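Local coordinates for N-acetyltransferase domain-containing protein (Deinococcus radiodurans, PDB 3S6F) that binds coenzyme A and calcium ions and probably acts as an N-acetyltransferase of the GNAT family, at residues E17-A22 with L52-D57; E29-P34 with D137-I142; P77-Q82 with E93-V98. All coordinates share one frame; numbering follows the deposited sequence. Where two conformers were deposited one is given.

Contact 1 of 3, residues E17-A22 with L52-D57; sequences EGVTPA and LARTPD
Arg54 reaches from the end of strand 49-54 to the loop residues Gly18 and Val19, and its guanidinium carries most of the contact. Its chain is bent at a single torsion: chi3 of 73° turns NE out of an otherwise extended chain; the guanidinium lies with one face against Val19. CG2 of Val19 stands over the centre of the guanidinium, 3.6 Å from CZ, so an apolar methyl covers one face of the charged group while Gly18 O approaches near its edge. NH2 donates to Gly18 O at 2.8 Å with a bent N-H...O angle of 143°. The nitrogen lies above the plane of the carbonyl, and the oxygen in turn is tilted from the guanidinium plane. The same nitrogen bonds Gly58 O, and NH1 bonds the side-chain oxygen of Gln13. That glutamine also donates from its NE2 to Glu17 O, tying the loop backbone to the residue that holds the arginine. With these partners around it, the guanidinium is fixed in rotation.

Val19 touches both Arg54 and Leu52 with one methyl. CG1 lies anti to the backbone N (chi1 179°), whereas CG2, beside that nitrogen, makes the contacts. Besides covering the guanidinium, CG2 touches CD1 of Leu52 at 3.8 Å, extending the apolar side of the contact to a second residue of the strand.

The 17-22 loop, between strand 11-13 and helix 37-46, thus lies against the sheet where strand 49-54 runs between strands 11-13 and 60-68. Val19 also packs on Val60, and its carbonyl oxygen accepts a bond from Trp41 NE1 of helix 37-46; Leu52 also packs on Phe63 of strand 60-68 and Leu44 of that helix.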
loop_
_atom_site.group_PDB
_atom_site.type_symbol
_atom_site.label_atom_id
_atom_site.label_comp_id
_atom_site.label_asym_id
_atom_site.label_seq_id
_atom_site.Cartn_x
_atom_site.Cartn_y
_atom_site.Cartn_z
ATOM N N GLU A 17 -7.777 -14.156 16.557
ATOM C CA GLU A 17 -8.283 -14.930 17.698
ATOM C C GLU A 17 -8.455 -16.378 17.272
ATOM O O GLU A 17 -9.110 -16.668 16.291
ATOM C CB GLU A 17 -9.590 -14.332 18.230
ATOM C CG GLU A 17 -9.396 -12.945 18.803
ATOM C CD GLU A 17 -10.625 -12.438 19.539
ATOM O OE1 GLU A 17 -11.737 -12.688 19.036
ATOM O OE2 GLU A 17 -10.537 -11.835 20.633
ATOM N N GLY A 18 -7.844 -17.285 18.017
ATOM C CA GLY A 18 -7.958 -18.693 17.694
ATOM C C GLY A 18 -7.055 -19.172 16.579
ATOM O O GLY A 18 -7.183 -20.319 16.137
ATOM N N VAL A 19 -6.131 -18.330 16.113
ATOM C CA VAL A 19 -5.194 -18.698 15.047
ATOM C C VAL A 19 -3.785 -18.722 15.601
ATOM O O VAL A 19 -3.297 -17.713 16.134
ATOM C CB VAL A 19 -5.243 -17.671 13.911
ATOM C CG1 VAL A 19 -4.234 -18.023 12.784
ATOM C CG2 VAL A 19 -6.649 -17.536 13.352
ATOM N N THR A 20 -3.129 -19.870 15.477
ATOM C CA THR A 20 -1.753 -19.993 15.882
ATOM C C THR A 20 -0.834 -19.997 14.665
ATOM O O THR A 20 -1.274 -20.276 13.560
ATOM C CB THR A 20 -1.556 -21.327 16.636
ATOM O OG1 THR A 20 -1.805 -22.397 15.710
ATOM C CG2 THR A 20 -2.488 -21.421 17.862
ATOM N N PRO A 21 0.473 -19.792 14.878
ATOM C CA PRO A 21 1.415 -19.972 13.761
ATOM C C PRO A 21 1.355 -21.377 13.166
ATOM O O PRO A 21 1.501 -21.550 11.955
ATOM C CB PRO A 21 2.773 -19.631 14.374
ATOM C CG PRO A 21 2.417 -18.666 15.434
ATOM C CD PRO A 21 1.113 -19.140 16.030
ATOM N N ALA A 22 1.077 -22.375 14.001
ATOM C CA ALA A 22 0.919 -23.761 13.531
ATOM C C ALA A 22 -0.208 -23.949 12.544
ATOM O O ALA A 22 -0.250 -24.985 11.896
ATOM C CB ALA A 22 0.721 -24.739 14.691
ATOM N N LEU A 52 -8.995 -14.219 6.661
ATOM C CA LEU A 52 -8.564 -15.604 6.655
ATOM C C LEU A 52 -9.716 -16.522 6.297
ATOM O O LEU A 52 -10.828 -16.320 6.776
ATOM C CB LEU A 52 -8.067 -16.019 8.064
ATOM C CG LEU A 52 -7.069 -15.086 8.740
ATOM C CD1 LEU A 52 -6.652 -15.617 10.106
ATOM C CD2 LEU A 52 -5.829 -14.856 7.854
ATOM N N ALA A 53 -9.404 -17.559 5.527
ATOM C CA ALA A 53 -10.312 -18.657 5.204
ATOM C C ALA A 53 -9.771 -19.903 5.877
ATOM O O ALA A 53 -8.601 -20.226 5.692
ATOM C CB ALA A 53 -10.380 -18.857 3.695
ATOM N N ARG A 54 -10.603 -20.548 6.697
ATOM C CA ARG A 54 -10.180 -21.659 7.551
ATOM C C ARG A 54 -11.070 -22.879 7.333
ATOM O O ARG A 54 -12.282 -22.758 7.204
ATOM C CB ARG A 54 -10.253 -21.260 9.033
ATOM C CG ARG A 54 -9.414 -20.022 9.344
ATOM C CD ARG A 54 -9.467 -19.647 10.817
ATOM N NE ARG A 54 -8.712 -20.554 11.652
ATOM C CZ ARG A 54 -8.689 -20.527 12.967
ATOM N NH1 ARG A 54 -9.481 -19.727 13.642
ATOM N NH2 ARG A 54 -7.888 -21.341 13.604
ATOM N N THR A 55 -10.452 -24.041 7.372
ATOM C CA THR A 55 -11.192 -25.305 7.453
ATOM C C THR A 55 -11.635 -25.521 8.917
ATOM O O THR A 55 -11.182 -24.845 9.830
ATOM C CB THR A 55 -10.336 -26.471 6.921
ATOM O OG1 THR A 55 -9.029 -26.394 7.493
ATOM C CG2 THR A 55 -10.236 -26.430 5.433
ATOM N N PRO A 56 -12.527 -26.520 9.145
ATOM C CA PRO A 56 -13.056 -26.726 10.475
ATOM C C PRO A 56 -12.013 -27.029 11.546
ATOM O O PRO A 56 -12.224 -26.656 12.711
ATOM C CB PRO A 56 -14.069 -27.873 10.286
ATOM C CG PRO A 56 -14.492 -27.779 8.879
ATOM C CD PRO A 56 -13.290 -27.250 8.121
ATOM N N ASP A 57 -10.902 -27.653 11.169
ATOM C CA ASP A 57 -9.831 -27.928 12.100
ATOM C C ASP A 57 -8.987 -26.700 12.467
ATOM O O ASP A 57 -8.096 -26.800 13.306
ATOM C CB ASP A 57 -8.908 -29.054 11.607
ATOM C CG ASP A 57 -8.125 -28.702 10.333
ATOM O OD1 ASP A 57 -8.267 -27.554 9.804
ATOM O OD2 ASP A 57 -7.323 -29.567 9.886
#

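Contact 2 of 3, residues E29-P34 with D137-I142; sequences EGWPNP and DNQAGI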
loop_
_atom_site.group_PDB
_atom_site.type_symbol
_atom_site.label_atom_id
_atom_site.label_comp_id
_atom_site.label_asym_id
_atom_site.label_seq_id
_atom_site.Cartn_x
_atom_site.Cartn_y
_atom_site.Cartn_z
ATOM N N GLU A 29 3.959 -20.348 -1.594
ATOM C CA GLU A 29 4.309 -21.363 -2.576
ATOM C C GLU A 29 5.194 -20.699 -3.631
ATOM O O GLU A 29 4.882 -19.616 -4.166
ATOM C CB GLU A 29 3.054 -21.990 -3.222
ATOM C CG GLU A 29 3.363 -23.201 -4.145
ATOM C CD GLU A 29 2.204 -23.589 -5.112
ATOM O OE1 GLU A 29 1.039 -23.197 -4.876
ATOM O OE2 GLU A 29 2.437 -24.340 -6.106
ATOM N N GLY A 30 6.328 -21.311 -3.947
ATOM C CA GLY A 30 7.216 -20.762 -4.967
ATOM C C GLY A 30 8.184 -19.698 -4.487
ATOM O O GLY A 30 9.050 -19.264 -5.267
ATOM N N TRP A 31 8.108 -19.264 -3.240
ATOM C CA TRP A 31 9.021 -18.246 -2.747
ATOM C C TRP A 31 10.341 -18.894 -2.371
ATOM O O TRP A 31 10.354 -19.845 -1.609
ATOM C CB TRP A 31 8.468 -17.542 -1.523
ATOM C CG TRP A 31 7.319 -16.596 -1.803
ATOM C CD1 TRP A 31 6.228 -16.787 -2.625
ATOM C CD2 TRP A 31 7.150 -15.316 -1.205
ATOM N NE1 TRP A 31 5.413 -15.685 -2.573
ATOM C CE2 TRP A 31 5.963 -14.762 -1.728
ATOM C CE3 TRP A 31 7.878 -14.573 -0.277
ATOM C CZ2 TRP A 31 5.510 -13.508 -1.361
ATOM C CZ3 TRP A 31 7.421 -13.320 0.074
ATOM C CH2 TRP A 31 6.258 -12.799 -0.473
ATOM N N PRO A 32 11.474 -18.339 -2.832
ATOM C CA PRO A 32 12.742 -18.940 -2.435
ATOM C C PRO A 32 13.112 -18.858 -0.959
ATOM O O PRO A 32 13.728 -19.779 -0.440
ATOM C CB PRO A 32 13.765 -18.183 -3.266
ATOM C CG PRO A 32 12.995 -17.742 -4.454
ATOM C CD PRO A 32 11.638 -17.407 -3.939
ATOM N N ASN A 33 12.710 -17.783 -0.273
ATOM C CA ASN A 33 13.069 -17.579 1.122
ATOM C C ASN A 33 11.888 -16.953 1.830
ATOM O O ASN A 33 11.897 -15.777 2.152
ATOM C CB ASN A 33 14.328 -16.733 1.249
ATOM C CG ASN A 33 14.785 -16.603 2.711
ATOM O OD1 ASN A 33 14.568 -17.499 3.498
ATOM N ND2 ASN A 33 15.411 -15.481 3.063
ATOM N N PRO A 34 10.846 -17.746 2.079
ATOM C CA PRO A 34 9.591 -17.277 2.560
ATOM C C PRO A 34 9.578 -16.853 4.034
ATOM O O PRO A 34 10.277 -17.438 4.840
ATOM C CB PRO A 34 8.716 -18.540 2.345
ATOM C CG PRO A 34 9.593 -19.648 2.575
ATOM C CD PRO A 34 10.799 -19.202 1.859
ATOM N N ASP A 137 16.994 -9.772 -0.086
ATOM C CA ASP A 137 17.667 -10.200 1.150
ATOM C C ASP A 137 16.692 -10.317 2.311
ATOM O O ASP A 137 16.938 -11.095 3.235
ATOM C CB ASP A 137 18.771 -9.230 1.596
ATOM C CG ASP A 137 19.940 -9.093 0.660
ATOM O OD1 ASP A 137 20.060 -9.879 -0.289
ATOM O OD2 ASP A 137 20.756 -8.182 0.947
ATOM N N ASN A 138 15.597 -9.554 2.259
ATOM C CA ASN A 138 14.608 -9.522 3.341
ATOM C C ASN A 138 13.282 -10.122 2.981
ATOM O O ASN A 138 12.240 -9.851 3.606
ATOM C CB ASN A 138 14.465 -8.095 3.817
ATOM C CG ASN A 138 15.765 -7.603 4.419
ATOM O OD1 ASN A 138 16.501 -8.378 5.068
ATOM N ND2 ASN A 138 16.088 -6.398 4.155
ATOM N N GLN A 139 13.297 -11.059 2.035
ATOM C CA GLN A 139 12.112 -11.767 1.632
ATOM C C GLN A 139 11.392 -12.520 2.761
ATOM O O GLN A 139 10.181 -12.714 2.680
ATOM C CB GLN A 139 12.446 -12.674 0.445
ATOM C CG GLN A 139 11.224 -13.321 -0.220
ATOM C CD GLN A 139 11.673 -14.137 -1.428
ATOM O OE1 GLN A 139 12.003 -15.286 -1.313
ATOM N NE2 GLN A 139 11.759 -13.491 -2.625
ATOM N N ALA A 140 12.128 -12.952 3.787
ATOM C CA ALA A 140 11.526 -13.670 4.896
ATOM C C ALA A 140 10.990 -12.754 5.989
ATOM O O ALA A 140 10.454 -13.234 6.999
ATOM C CB ALA A 140 12.517 -14.713 5.471
ATOM N N GLY A 141 11.088 -11.445 5.783
ATOM C CA GLY A 141 10.539 -10.451 6.708
ATOM C C GLY A 141 11.567 -9.850 7.612
ATOM O O GLY A 141 12.539 -10.501 7.976
ATOM N N ILE A 142 11.331 -8.634 8.050
ATOM C CA ILE A 142 12.175 -8.020 9.088
ATOM C C ILE A 142 11.906 -8.685 10.430
ATOM O O ILE A 142 10.743 -8.805 10.870
ATOM C CB ILE A 142 11.833 -6.508 9.253
ATOM C CG1 ILE A 142 12.002 -5.773 7.942
ATOM C CG2 ILE A 142 12.660 -5.898 10.367
ATOM C CD1 ILE A 142 13.335 -6.027 7.210
#
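The indole of Trp31 and the amide of Gln139 meet with their planes 63° apart, so the two groups do not stack. CE3 of the indole lies 3.6 Å from CG of Gln139, an oblique approach by the aliphatic part of the chain. In the plane of the ring, at its edge, are the carbonyl oxygens of Gln139 and Glu29, and the ring of Phe28 makes an edge-to-face contact with the indole. The side-chain amide of Asn33 lies against the methyl of Ala140, ND2 3.8 Å from CB. Gln139 and Ala140 are the two central residues of a type I beta turn running from Asn138 to Gly141, closed by Gly141 N to Asn138 O at 2.9 Å. The turn follows the last strand of the GNAT fold, 126-134, and faces the loop that leads into helix 37-46.

Gln139 is the main link between the segments. With CG anti to the backbone N (chi1 -171°) and the chain extended beyond it, the amide reaches past Trp31 to the loop backbone. There OE1 accepts from Asn33 N at 2.8 Å, the donor lying nearly in line with the C=O bond. Pro32 crosses the glutamine at about a right angle, its CD 3.4 Å from the same oxygen. NE2 makes a weak hydrogen bond to Tyr106 OH of the second subunit, whose Leu72 packs on Trp31; this surface contact therefore also belongs to the dimer interface.

Beside the glutamine, the methyl of Ala140 rests against two successive carbonyl oxygens, its CB 3.5 Å from Asn33 O and 3.6 Å from Pro34 O.

Contact 3 of 3, residues P77-Q82 with E93-V98; sequences PLLEVQ and ELMRRV. With COA (coenzyme A), chain B.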
loop_
_atom_site.group_PDB
_atom_site.type_symbol
_atom_site.label_atom_id
_atom_site.label_comp_id
_atom_site.label_asym_id
_atom_site.label_seq_id
_atom_site.Cartn_x
_atom_site.Cartn_y
_atom_site.Cartn_z
ATOM N N PRO A 77 -0.948 -6.239 -0.247
ATOM C CA PRO A 77 0.334 -6.859 -0.560
ATOM C C PRO A 77 0.286 -8.314 -0.976
ATOM O O PRO A 77 1.055 -8.728 -1.843
ATOM C CB PRO A 77 1.137 -6.677 0.754
ATOM C CG PRO A 77 0.496 -5.500 1.435
ATOM C CD PRO A 77 -0.968 -5.667 1.115
ATOM N N LEU A 78 -0.533 -9.098 -0.283
ATOM C CA LEU A 78 -0.537 -10.561 -0.392
ATOM C C LEU A 78 -1.935 -11.103 -0.523
ATOM O O LEU A 78 -2.834 -10.714 0.230
ATOM C CB LEU A 78 0.124 -11.197 0.834
ATOM C CG LEU A 78 1.557 -10.804 1.176
ATOM C CD1 LEU A 78 1.912 -11.327 2.575
ATOM C CD2 LEU A 78 2.555 -11.283 0.107
ATOM N N LEU A 79 -2.106 -12.056 -1.428
ATOM C CA LEU A 79 -3.316 -12.854 -1.593
ATOM C C LEU A 79 -2.859 -14.258 -1.949
ATOM O O LEU A 79 -2.144 -14.428 -2.939
ATOM C CB LEU A 79 -4.202 -12.285 -2.704
ATOM C CG LEU A 79 -5.392 -13.149 -3.144
ATOM C CD1 LEU A 79 -6.461 -13.219 -2.056
ATOM C CD2 LEU A 79 -5.950 -12.650 -4.475
ATOM N N GLU A 80 -3.306 -15.265 -1.209
ATOM C CA GLU A 80 -2.921 -16.614 -1.560
ATOM C C GLU A 80 -3.940 -17.597 -1.038
ATOM O O GLU A 80 -4.435 -17.517 0.078
ATOM C CB GLU A 80 -1.545 -16.987 -0.999
ATOM C CG GLU A 80 -0.993 -18.293 -1.545
ATOM C CD GLU A 80 0.453 -18.559 -1.127
ATOM O OE1 GLU A 80 0.985 -17.794 -0.288
ATOM O OE2 GLU A 80 1.042 -19.551 -1.626
ATOM N N VAL A 81 -4.246 -18.564 -1.907
ATOM C CA VAL A 81 -5.055 -19.734 -1.585
ATOM C C VAL A 81 -4.170 -20.942 -1.810
ATOM O O VAL A 81 -3.484 -21.044 -2.823
ATOM C CB VAL A 81 -6.340 -19.800 -2.452
ATOM C CG1 VAL A 81 -7.080 -21.115 -2.287
ATOM C CG2 VAL A 81 -7.247 -18.589 -2.150
ATOM N N GLN A 82 -4.164 -21.860 -0.857
ATOM C CA GLN A 82 -3.323 -23.059 -0.990
ATOM C C GLN A 82 -3.777 -23.865 -2.197
ATOM O O GLN A 82 -4.962 -23.943 -2.494
ATOM C CB GLN A 82 -3.343 -23.880 0.291
ATOM C CG GLN A 82 -2.686 -23.068 1.406
ATOM C CD GLN A 82 -2.376 -23.812 2.651
ATOM O OE1 GLN A 82 -2.615 -25.000 2.722
ATOM N NE2 GLN A 82 -1.806 -23.120 3.658
ATOM N N GLU A 93 -13.506 -14.432 -3.415
ATOM C CA GLU A 93 -14.254 -14.172 -2.200
ATOM C C GLU A 93 -13.404 -13.426 -1.166
ATOM O O GLU A 93 -13.900 -12.502 -0.508
ATOM C CB GLU A 93 -14.812 -15.477 -1.643
ATOM C CG GLU A 93 -15.675 -15.297 -0.402
ATOM C CD GLU A 93 -16.983 -14.594 -0.608
ATOM O OE1 GLU A 93 -17.450 -14.535 -1.769
ATOM O OE2 GLU A 93 -17.537 -14.087 0.372
ATOM N N LEU A 94 -12.147 -13.851 -1.001
ATOM C CA LEU A 94 -11.238 -13.150 -0.109
ATOM C C LEU A 94 -11.085 -11.696 -0.524
ATOM O O LEU A 94 -11.056 -10.793 0.316
ATOM C CB LEU A 94 -9.897 -13.869 -0.074
ATOM C CG LEU A 94 -9.881 -15.155 0.759
ATOM C CD1 LEU A 94 -8.604 -15.961 0.447
ATOM C CD2 LEU A 94 -10.010 -14.873 2.244
HETATM N N MSE A 95 -10.916 -11.457 -1.829
HETATM C CA MSE A 95 -10.807 -10.089 -2.313
HETATM C C MSE A 95 -12.066 -9.263 -2.015
HETATM O O MSE A 95 -11.984 -8.126 -1.536
HETATM C CB MSE A 95 -10.501 -10.077 -3.813
HETATM C CG MSE A 95 -9.087 -10.411 -4.172
HETATM SE SE MSE A 95 -7.793 -9.102 -3.554
HETATM C CE MSE A 95 -8.437 -7.594 -4.654
ATOM N N ARG A 96 -13.241 -9.827 -2.291
ATOM C CA ARG A 96 -14.455 -9.085 -1.976
ATOM C C ARG A 96 -14.522 -8.775 -0.471
ATOM O O ARG A 96 -14.886 -7.664 -0.063
ATOM C CB ARG A 96 -15.694 -9.881 -2.410
ATOM C CG ARG A 96 -15.942 -9.936 -3.910
ATOM C CD ARG A 96 -17.296 -10.553 -4.249
ATOM N NE ARG A 96 -17.311 -11.965 -3.989
ATOM C CZ ARG A 96 -16.927 -12.890 -4.874
ATOM N NH1 ARG A 96 -16.543 -12.564 -6.119
ATOM N NH2 ARG A 96 -16.962 -14.149 -4.479
ATOM N N ARG A 97 -14.177 -9.755 0.364
ATOM C CA ARG A 97 -14.242 -9.552 1.806
ATOM C C ARG A 97 -13.232 -8.524 2.293
ATOM O O ARG A 97 -13.560 -7.746 3.180
ATOM C CB ARG A 97 -14.095 -10.879 2.532
ATOM C CG ARG A 97 -15.367 -11.730 2.407
ATOM C CD ARG A 97 -15.154 -13.119 2.947
ATOM N NE ARG A 97 -16.377 -13.918 2.906
ATOM C CZ ARG A 97 -17.221 -14.048 3.922
ATOM N NH1 ARG A 97 -17.014 -13.468 5.093
ATOM N NH2 ARG A 97 -18.280 -14.839 3.751
ATOM N N VAL A 98 -12.021 -8.490 1.740
ATOM C CA VAL A 98 -11.050 -7.498 2.218
ATOM C C VAL A 98 -11.460 -6.089 1.769
ATOM O O VAL A 98 -11.270 -5.122 2.508
ATOM C CB VAL A 98 -9.600 -7.845 1.833
ATOM C CG1 VAL A 98 -9.230 -7.492 0.394
ATOM C CG2 VAL A 98 -8.634 -7.184 2.827
HETATM N N1A COA B . -2.472 -17.805 -14.444
HETATM C C2A COA B . -3.647 -17.735 -15.160
HETATM N N3A COA B . -4.871 -17.605 -14.544
HETATM C C4A COA B . -4.903 -17.568 -13.188
HETATM C C5A COA B . -3.734 -17.668 -12.441
HETATM C C6A COA B . -2.497 -17.760 -13.077
HETATM N N6A COA B . -1.346 -17.815 -12.396
HETATM N N7A COA B . -4.088 -17.608 -11.130
HETATM C C8A COA B . -5.431 -17.490 -11.062
HETATM N N9A COA B . -5.953 -17.467 -12.325
HETATM C C1B COA B . -7.356 -17.304 -12.698
HETATM C C2B COA B . -7.896 -18.508 -13.458
HETATM O O2B COA B . -8.833 -17.995 -14.354
HETATM C C3B COA B . -8.628 -19.343 -12.418
HETATM O O3B COA B . -9.641 -20.179 -12.951
HETATM P P3B COA B . -9.341 -21.747 -13.245
HETATM O O7A COA B . -8.202 -21.780 -14.232
HETATM O O8A COA B . -8.949 -22.398 -11.943
HETATM O O9A COA B . -10.634 -22.289 -13.806
HETATM C C4B COA B . -9.166 -18.224 -11.541
HETATM O O4B COA B . -8.164 -17.215 -11.550
HETATM C C5B COA B . -9.454 -18.664 -10.118
HETATM O O5B COA B . -10.258 -17.682 -9.490
HETATM P P1A COA B . -10.811 -18.010 -8.008
HETATM O O1A COA B . -11.705 -16.871 -7.666
HETATM O O2A COA B . -11.359 -19.403 -7.893
HETATM O O3A COA B . -9.471 -17.827 -7.162
HETATM P P2A COA B . -8.532 -18.949 -6.501
HETATM O O4A COA B . -8.190 -19.980 -7.508
HETATM O O5A COA B . -9.172 -19.387 -5.230
HETATM O O6A COA B . -7.291 -18.029 -6.130
HETATM C CBP COA B . -5.239 -16.933 -6.680
HETATM C CCP COA B . -6.667 -17.210 -7.119
HETATM C CDP COA B . -5.257 -16.239 -5.304
HETATM C CEP COA B . -4.577 -15.987 -7.708
HETATM C CAP COA B . -4.527 -18.296 -6.631
HETATM O OAP COA B . -4.300 -18.795 -7.937
HETATM C C9P COA B . -3.197 -18.183 -5.924
HETATM O O9P COA B . -3.126 -18.282 -4.602
HETATM N N8P COA B . -2.080 -18.042 -6.624
HETATM C C7P COA B . -0.773 -17.928 -5.986
HETATM C C6P COA B . -0.506 -16.557 -5.349
HETATM C C5P COA B . -0.888 -15.453 -6.293
HETATM O O5P COA B . -0.513 -15.497 -7.468
HETATM N N4P COA B . -1.621 -14.462 -5.764
HETATM C C3P COA B . -1.868 -13.214 -6.445
HETATM C C2P COA B . -1.000 -12.141 -5.789
HETATM S S1P COA B . 0.780 -12.344 -6.139
#
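Leu79, on strand 73-81, is wedged between helix 90-102 and coenzyme A. Its CB points toward the helix. CG, anti to the backbone N (chi1 170°), already meets the cofactor, 3.8 Å from CDP, one of the two methyls of the pantothenate moiety. From there the branches part. CD1 goes to the helix and rests 4.0 Å from CB of Leu94. CD2 serves both partners: it lies 3.7 Å from coenzyme A CDP and 3.9 Å from CG of Met95, a selenomethionine whose chain bends at chi2 and chi3. Two residues further along the strand, Val81 repeats the pattern on a smaller scale, its CG2 touching CD1 of Leu94 at 3.9 Å and lying against coenzyme A O5A as well.

The packing across the segments is wholly apolar. Two backbone groups of the strand bond the cofactor, while Glu80 is bonded through its backbone to Phe63 of strand 60-68. Leu79 O accepts from the amide N4P of coenzyme A at 2.9 Å. Val81 N donates to the carbonyl O9P at 2.9 Å, an almost perfectly straight bond of 177°. Between them, the CB of Glu80 points away from the helix, and its OE1 accepts from the backbone nitrogen of Phe28. Leu79 and Met95 also touch Tyr120 of helix 117-122.

The axes of segments 79-81 and 93-98 run roughly antiparallel, at 142°, and approach to 9.8 Å; the parent strand and helix are the first two elements of the beta-alpha-beta unit completed by strand 107-112. Between them, Arg86, Gly89 and Gly91 fit the R-x-x-G-x-G pyrophosphate-binding loop of GNAT enzymes. The pantetheine arm bonded alongside the strand as though it were another strand is the hallmark of acetyl-CoA binding in this fold.

Contact 3 supplies part of the coenzyme A pocket, and each of the other two touches it. Contact 1, its centre 15 Å away, meets it within the core, where Ala53 CB lies 4.3 Å from Leu94 CD2; the side chain of Leu52 remains about 13 Å from the cofactor. Contact 2, centred 19 Å from contact 3, comes closer to the ligand, with the Trp31 side chain about 7 Å from coenzyme A. It joins strand 73-81 through a probable hydrogen bond from Glu29 N to Glu80 OE2 (3.0 Å) and through Trp31 CZ2 against Leu78 CD2 (4.0 Å). Both 2 and 3 touch the second subunit. Contacts 1 and 2 do not touch, their nearest atoms being about 12 Å apart.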